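Local atomic coordinates of ORF10 (Moritella marina, PDB entry 6RIW), a protein that forms the ketosynthase-chain length factor part of a polyunsaturated fatty acid synthase subunit, probably condensing acyl chains carried on acyl carrier protein. Residues L309-A314 with R344-F349; R352-P357 with N404-G409; S199-K204 with G288-D293. All blocks are in the same frame, centred on the assembly; numbering follows the deposited sequence.

Interaction 1: residues L309-A314 with R344-F349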
# COMPACT_ATOMS: atom_id res chain seq x y z
N LEU A 309 21.30 4.11 12.84
CA LEU A 309 21.81 3.90 11.49
C LEU A 309 21.23 4.91 10.50
O LEU A 309 21.96 5.46 9.67
CB LEU A 309 21.53 2.48 11.03
CG LEU A 309 21.95 2.14 9.59
CD1 LEU A 309 23.49 2.23 9.38
CD2 LEU A 309 21.43 0.75 9.20
N VAL A 310 19.92 5.17 10.55
CA VAL A 310 19.37 6.11 9.57
C VAL A 310 19.90 7.52 9.81
O VAL A 310 20.09 8.28 8.85
CB VAL A 310 17.82 6.06 9.55
CG1 VAL A 310 17.20 6.90 10.66
CG2 VAL A 310 17.31 6.52 8.20
N TYR A 311 20.17 7.90 11.07
CA TYR A 311 20.81 9.19 11.33
C TYR A 311 22.18 9.26 10.66
O TYR A 311 22.51 10.25 10.01
CB TYR A 311 20.98 9.43 12.83
CG TYR A 311 19.73 9.51 13.66
CD1 TYR A 311 18.58 10.11 13.18
CD2 TYR A 311 19.73 9.00 14.94
CE1 TYR A 311 17.43 10.18 13.97
CE2 TYR A 311 18.62 9.07 15.73
CZ TYR A 311 17.47 9.66 15.25
OH TYR A 311 16.37 9.69 16.06
N GLU A 312 23.00 8.22 10.87
CA GLU A 312 24.33 8.21 10.27
C GLU A 312 24.24 8.35 8.76
O GLU A 312 24.91 9.20 8.17
CB GLU A 312 25.06 6.92 10.65
CG GLU A 312 25.37 6.82 12.13
CD GLU A 312 25.77 5.43 12.57
OE1 GLU A 312 25.60 4.48 11.77
OE2 GLU A 312 26.25 5.28 13.72
N ARG A 313 23.36 7.55 8.13
CA ARG A 313 23.22 7.59 6.68
C ARG A 313 22.70 8.93 6.19
O ARG A 313 23.09 9.38 5.11
CB ARG A 313 22.29 6.45 6.21
CG ARG A 313 22.86 5.06 6.35
CD ARG A 313 21.87 4.02 5.83
NE ARG A 313 22.42 2.67 5.77
CZ ARG A 313 21.67 1.58 5.63
NH1 ARG A 313 20.34 1.70 5.52
NH2 ARG A 313 22.23 0.38 5.58
N ALA A 314 21.84 9.59 6.97
CA ALA A 314 21.22 10.83 6.51
C ALA A 314 22.21 11.99 6.51
O ALA A 314 22.26 12.78 5.56
CB ALA A 314 20.02 11.19 7.39
N ARG A 344 16.56 7.64 23.24
CA ARG A 344 17.84 6.95 23.37
C ARG A 344 18.64 7.05 22.08
O ARG A 344 19.85 7.33 22.11
CB ARG A 344 17.61 5.49 23.76
CG ARG A 344 18.87 4.62 23.70
CD ARG A 344 18.62 3.24 24.26
NE ARG A 344 19.82 2.40 24.25
CZ ARG A 344 19.82 1.06 24.30
NH1 ARG A 344 18.67 0.40 24.37
NH2 ARG A 344 20.96 0.39 24.28
N SER A 345 17.98 6.80 20.94
CA SER A 345 18.65 6.89 19.64
C SER A 345 19.25 8.27 19.43
O SER A 345 20.40 8.39 18.99
CB SER A 345 17.64 6.60 18.52
OG SER A 345 17.21 5.26 18.61
N MET A 346 18.49 9.32 19.73
CA MET A 346 19.01 10.66 19.51
C MET A 346 20.14 10.97 20.49
O MET A 346 21.10 11.67 20.13
CB MET A 346 17.89 11.68 19.66
CG MET A 346 16.80 11.51 18.62
SD MET A 346 15.88 13.04 18.45
CE MET A 346 14.73 12.79 19.81
N GLU A 347 20.04 10.46 21.71
CA GLU A 347 21.12 10.66 22.68
C GLU A 347 22.40 10.00 22.18
O GLU A 347 23.47 10.62 22.16
CB GLU A 347 20.71 10.09 24.04
CG GLU A 347 21.88 9.86 25.00
CD GLU A 347 21.45 9.13 26.24
OE1 GLU A 347 20.79 9.76 27.09
OE2 GLU A 347 21.76 7.92 26.35
N THR A 348 22.29 8.74 21.73
CA THR A 348 23.45 8.02 21.23
C THR A 348 24.15 8.78 20.10
O THR A 348 25.37 8.92 20.10
CB THR A 348 23.03 6.64 20.75
OG1 THR A 348 22.53 5.89 21.87
CG2 THR A 348 24.19 5.91 20.10
N PHE A 349 23.37 9.31 19.15
CA PHE A 349 23.95 9.89 17.94
C PHE A 349 24.47 11.30 18.19
O PHE A 349 25.62 11.61 17.88
CB PHE A 349 22.91 9.89 16.82
CG PHE A 349 23.42 10.43 15.51
CD1 PHE A 349 24.35 9.71 14.76
CD2 PHE A 349 22.98 11.65 15.04
CE1 PHE A 349 24.82 10.22 13.56
CE2 PHE A 349 23.44 12.15 13.84
CZ PHE A 349 24.36 11.43 13.09
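Tyr311 and Phe349 set the geometry here, each pointing from its own helix toward the other. The CB of Tyr311 rests over the centre of the Phe349 ring, 3.6 Å from the centroid, as a CH-pi contact. The two rings themselves meet obliquely, with centroids 5.5 Å apart and planes inclined at 36°. CG of Phe349 is anti to the backbone N (chi1 -178°), 3.8 Å from Tyr311 CB, and the ring turns one face against that carbon.

The phenol, in turn, reaches across to the preceding turn of helix 336-350. Its CE2 has the carbonyl O of Ser345 at the ring edge, 3.8 Å off, and its OH comes within 3.2 Å of Met346 CG, a close approach. Beside Phe349, the aliphatic part of Glu312 adds a second contact, CG to CE1 of that ring at 3.7 Å, while its carboxylate turns to a salt bridge with Arg352. Ser345 OG bonds to Gln307, one turn earlier on the helix of Tyr311, and so adds a polar link between the helices. An alanine in place of Phe349 would probably open a gap beside Tyr311 CB and deprive Glu312 CG of its aromatic neighbour, giving the Tyr311 ring more scope to shift.

Between 309-314 and 344-349 themselves no hydrogen bond forms, so the cohesion of these two segments is one of shape and aromatic contact. Their axes lie 10.3 Å apart at 46°, a wide spacing filled by the two rings. Tyr311 also meets His446 edge-to-face, placing helix 304-318 against strand 443-450, with helix 336-350 packed beside it, as in the outer helical layer of the thiolase fold.

Interaction 2: residues R352-P357 with N404-G409; sequences RVNNKP and NGYFTG
Lys356 lies across Tyr406, and the two residues hold together two loops at the edge of the ketosynthase domain. The first loop begins with a Schellman motif: Asn354, with its positive phi, is the C-prime residue that ends helix 336-350, and from there the chain runs past Lys356 into strand 358-360. The second, 404-409, comes from the segment between strands 389-390 and 417-418.

Contacts with the ring faces and edges come first. Lys356 CG stands anti to its own carbonyl carbon (chi1 -65°), where it lies 3.7 Å from Tyr406 CE2. The extended chain then passes obliquely over one face of the phenol, with CE 3.7 Å from the centroid of the Tyr406 ring in a CH-pi contact. NZ, 4.5 Å from the same centroid, adds a cation-pi interaction. Phe407 is met differently: Pro357 CD approaches its edge in the plane of the ring, 3.8 Å from CZ, the proline crossing the phenylalanine at about a right angle. Phe407 also touches Met346 of helix 336-350.

Two hydrogen bonds form the polar part, and both use backbone carbonyls as acceptors. Lys356 NZ gives one to Tyr406 O at 2.6 Å, in the carbonyl plane and on a lone pair, with a C=O...N angle of 140°. One residue thus offers the lysine both its ring and its carbonyl. The side chain of Asn355 turns away from 404-409, ND2 bonding to Val325 O and Pro322 O, and its backbone carbonyl is presented to the tyrosine. Pro357 O, by contrast, is buried against Phe407 CE1 and has no hydrogen-bonding partner. The second bond runs from Tyr406 OH to Asn355 O, 2.8 Å long, the donor standing 59° out of the carbonyl plane.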
# COMPACT_ATOMS: atom_id res chain seq x y z
N ARG A 352 27.69 12.33 20.23
CA ARG A 352 28.99 12.19 19.58
C ARG A 352 29.57 13.53 19.15
O ARG A 352 30.79 13.66 18.99
CB ARG A 352 28.89 11.27 18.36
CG ARG A 352 28.47 9.86 18.66
CD ARG A 352 28.09 9.10 17.38
NE ARG A 352 27.65 7.75 17.71
CZ ARG A 352 27.19 6.86 16.83
NH1 ARG A 352 27.11 7.18 15.54
NH2 ARG A 352 26.82 5.66 17.24
N VAL A 353 28.71 14.52 18.92
CA VAL A 353 29.13 15.85 18.52
C VAL A 353 28.76 16.89 19.57
O VAL A 353 28.90 18.09 19.32
CB VAL A 353 28.57 16.23 17.14
CG1 VAL A 353 29.19 15.36 16.05
CG2 VAL A 353 27.04 16.13 17.14
N ASN A 354 28.26 16.45 20.72
CA ASN A 354 27.88 17.33 21.82
C ASN A 354 26.85 18.37 21.40
O ASN A 354 26.94 19.55 21.77
CB ASN A 354 29.11 18.00 22.43
CG ASN A 354 29.47 17.41 23.75
OD1 ASN A 354 28.65 17.41 24.68
ND2 ASN A 354 30.67 16.86 23.85
N ASN A 355 25.85 17.94 20.64
CA ASN A 355 24.76 18.81 20.23
C ASN A 355 23.46 18.38 20.92
O ASN A 355 23.21 17.19 21.13
CB ASN A 355 24.60 18.78 18.71
CG ASN A 355 23.59 19.79 18.20
OD1 ASN A 355 23.21 20.73 18.91
ND2 ASN A 355 23.14 19.59 16.96
N LYS A 356 22.65 19.35 21.30
CA LYS A 356 21.36 19.10 21.95
C LYS A 356 20.31 19.92 21.22
O LYS A 356 19.87 20.96 21.71
CB LYS A 356 21.41 19.46 23.43
CG LYS A 356 22.34 18.60 24.23
CD LYS A 356 22.19 18.89 25.72
CE LYS A 356 23.00 17.91 26.53
NZ LYS A 356 22.39 17.71 27.86
N PRO A 357 19.90 19.47 20.04
CA PRO A 357 18.89 20.23 19.29
C PRO A 357 17.57 20.27 20.06
O PRO A 357 17.26 19.40 20.88
CB PRO A 357 18.75 19.45 17.97
CG PRO A 357 19.24 18.09 18.26
CD PRO A 357 20.32 18.26 19.32
N ASN A 404 20.23 8.53 29.58
CA ASN A 404 21.32 9.04 30.40
C ASN A 404 21.19 10.53 30.69
O ASN A 404 22.20 11.21 30.91
CB ASN A 404 22.66 8.73 29.75
CG ASN A 404 22.91 7.24 29.60
OD1 ASN A 404 23.09 6.52 30.58
ND2 ASN A 404 22.88 6.76 28.36
N GLY A 405 19.97 11.06 30.70
CA GLY A 405 19.75 12.46 31.01
C GLY A 405 20.30 13.44 30.01
O GLY A 405 20.42 14.63 30.32
N TYR A 406 20.63 12.98 28.80
CA TYR A 406 21.22 13.87 27.81
C TYR A 406 20.20 14.86 27.27
O TYR A 406 20.46 16.07 27.23
CB TYR A 406 21.84 13.05 26.67
CG TYR A 406 22.66 13.86 25.69
CD1 TYR A 406 23.97 14.26 26.01
CD2 TYR A 406 22.14 14.24 24.46
CE1 TYR A 406 24.73 15.01 25.12
CE2 TYR A 406 22.91 15.00 23.55
CZ TYR A 406 24.20 15.37 23.89
OH TYR A 406 24.95 16.10 23.01
N PHE A 407 19.03 14.37 26.84
CA PHE A 407 17.91 15.20 26.43
C PHE A 407 16.90 15.29 27.58
O PHE A 407 16.57 14.28 28.20
CB PHE A 407 17.21 14.62 25.20
CG PHE A 407 17.93 14.89 23.91
CD1 PHE A 407 17.88 16.15 23.33
CD2 PHE A 407 18.65 13.89 23.28
CE1 PHE A 407 18.53 16.41 22.14
CE2 PHE A 407 19.32 14.15 22.09
CZ PHE A 407 19.26 15.41 21.52
N THR A 408 16.42 16.50 27.85
CA THR A 408 15.39 16.70 28.87
C THR A 408 14.40 17.73 28.34
O THR A 408 14.53 18.23 27.22
CB THR A 408 15.98 17.19 30.20
OG1 THR A 408 16.54 18.50 30.02
CG2 THR A 408 17.06 16.24 30.70
N GLY A 409 13.43 18.07 29.19
CA GLY A 409 12.47 19.12 28.87
C GLY A 409 13.09 20.45 28.50
O GLY A 409 12.42 21.28 27.88

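Interaction 3: residues S199-K204 with G288-D293; sequences SCYSVK and GALSND
Lys204 meets strand 283-292 through a side chain bent at chi2 and chi4. CG is anti to the backbone N (chi1 177°), which sets it 3.9 Å from Leu290 CD2; the bend at chi2 (59°) then swings CD toward Gly288, and CE ends 3.3 Å from Gly288 O. Leu290 answers with a chi1 of -40°, somewhat off the ideal stagger, its CG beside the backbone N. Its CD2 stands over the centre of the Tyr201 ring, 3.8 Å from the centroid, in a CH-pi contact. The leucine thus fills the space between the ring and the aliphatic lysine chain, all on one face of the strand; on the other face, Ala289 and Ser291 point to helix 304-318.

The arrangement matches the thiolase fold, in which a central helix such as 198-211 packs against a sheet. A magnesium ion bound by Met1 and Lys286 lies nearby, the side chains of Lys204 and Met1 being about 6 Å apart.

Polar groups sit at both ends of the apolar patch. Tyr201 OH lies 3.2 Å from Ser291 O and 2.8 Å from a hydrogen-bonded water, which also accepts a bond from Asn292 ND2. Lys204 NZ pairs with Asp208 of its own helix. The buried middle therefore relies on methyl, methylene and ring surfaces, while the lysine charge is probably balanced within the helix rather than by the strand.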
# COMPACT_ATOMS: atom_id res chain seq x y z
N SER A 199 5.33 8.99 4.41
CA SER A 199 5.46 10.35 3.87
C SER A 199 6.91 10.70 3.57
O SER A 199 7.21 11.31 2.53
CB SER A 199 4.87 11.37 4.85
OG SER A 199 3.47 11.19 5.04
N CYS A 200 7.82 10.35 4.46
CA CYS A 200 9.22 10.68 4.20
C CYS A 200 9.87 9.72 3.24
O CYS A 200 10.81 10.11 2.54
CB CYS A 200 9.99 10.74 5.51
SG CYS A 200 9.27 12.02 6.60
N TYR A 201 9.42 8.46 3.19
CA TYR A 201 9.83 7.59 2.09
C TYR A 201 9.46 8.18 0.74
O TYR A 201 10.27 8.17 -0.20
CB TYR A 201 9.20 6.20 2.26
CG TYR A 201 10.06 5.28 3.11
CD1 TYR A 201 10.27 5.55 4.45
CD2 TYR A 201 10.66 4.15 2.56
CE1 TYR A 201 11.06 4.73 5.25
CE2 TYR A 201 11.47 3.32 3.34
CZ TYR A 201 11.66 3.62 4.68
OH TYR A 201 12.43 2.81 5.48
N SER A 202 8.23 8.69 0.61
CA SER A 202 7.81 9.27 -0.67
C SER A 202 8.66 10.48 -1.04
O SER A 202 9.06 10.64 -2.21
CB SER A 202 6.32 9.67 -0.60
OG SER A 202 5.54 8.52 -0.35
N VAL A 203 8.93 11.35 -0.08
CA VAL A 203 9.74 12.54 -0.38
C VAL A 203 11.16 12.15 -0.78
O VAL A 203 11.69 12.63 -1.79
CB VAL A 203 9.72 13.51 0.82
CG1 VAL A 203 10.79 14.61 0.66
CG2 VAL A 203 8.31 14.12 0.95
N LYS A 204 11.77 11.25 -0.01
CA LYS A 204 13.14 10.82 -0.30
C LYS A 204 13.22 10.15 -1.67
O LYS A 204 14.11 10.46 -2.47
CB LYS A 204 13.64 9.90 0.80
CG LYS A 204 15.04 9.33 0.57
CD LYS A 204 16.07 10.45 0.43
CE LYS A 204 17.47 9.92 0.07
NZ LYS A 204 17.45 8.68 -0.75
N GLY A 288 19.10 12.94 3.10
CA GLY A 288 18.34 12.08 3.98
C GLY A 288 18.61 10.63 3.63
O GLY A 288 19.40 10.33 2.73
N ALA A 289 17.94 9.75 4.36
CA ALA A 289 18.22 8.33 4.20
C ALA A 289 17.05 7.50 4.69
O ALA A 289 16.21 7.95 5.48
CB ALA A 289 19.48 7.91 4.97
N LEU A 290 17.04 6.27 4.23
CA LEU A 290 16.11 5.25 4.68
C LEU A 290 16.90 4.10 5.29
O LEU A 290 18.09 3.90 5.01
CB LEU A 290 15.26 4.75 3.51
CG LEU A 290 14.82 5.85 2.55
CD1 LEU A 290 14.34 5.24 1.22
CD2 LEU A 290 13.74 6.74 3.20
N SER A 291 16.23 3.34 6.14
CA SER A 291 16.83 2.13 6.68
C SER A 291 15.72 1.26 7.25
O SER A 291 14.62 1.73 7.55
CB SER A 291 17.87 2.45 7.76
OG SER A 291 17.24 2.63 9.03
N ASN A 292 16.03 -0.02 7.40
CA ASN A 292 15.20 -0.93 8.15
C ASN A 292 15.93 -1.39 9.40
O ASN A 292 17.15 -1.52 9.40
CB ASN A 292 14.80 -2.14 7.32
CG ASN A 292 13.65 -2.84 7.92
OD1 ASN A 292 13.82 -3.80 8.68
ND2 ASN A 292 12.45 -2.34 7.65
N ASP A 293 15.15 -1.62 10.48
CA ASP A 293 15.70 -2.09 11.75
C ASP A 293 16.32 -3.47 11.64
O ASP A 293 17.13 -3.84 12.51
CB ASP A 293 14.61 -2.13 12.82
CG ASP A 293 14.28 -0.76 13.40
OD1 ASP A 293 14.96 0.23 13.06
OD2 ASP A 293 13.33 -0.69 14.22
O HOH W 1 12.13 0.01 5.58

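Arg313, on the helix of interaction 1, probably hydrogen-bonds to Leu290 O on the strand of interaction 3; helices 304-318 and 198-211 lie on opposite faces of that strand. Interactions 1 and 3 are buried, and neither has a clear direct hydrogen bond between its segments; interaction 1 relies on aromatic contact between helices, interaction 3 on a leucine set between a ring and a lysine chain. Interaction 2 lies farther from the chain centre, is partly exposed, and combines apolar contact with charge and hydrogen bonding. Its first segment closely follows helix 336-350, and it touches interaction 1 through the Glu312-Arg352 salt bridge and a probable Glu347-Asn404 hydrogen bond, but has no touch with interaction 3.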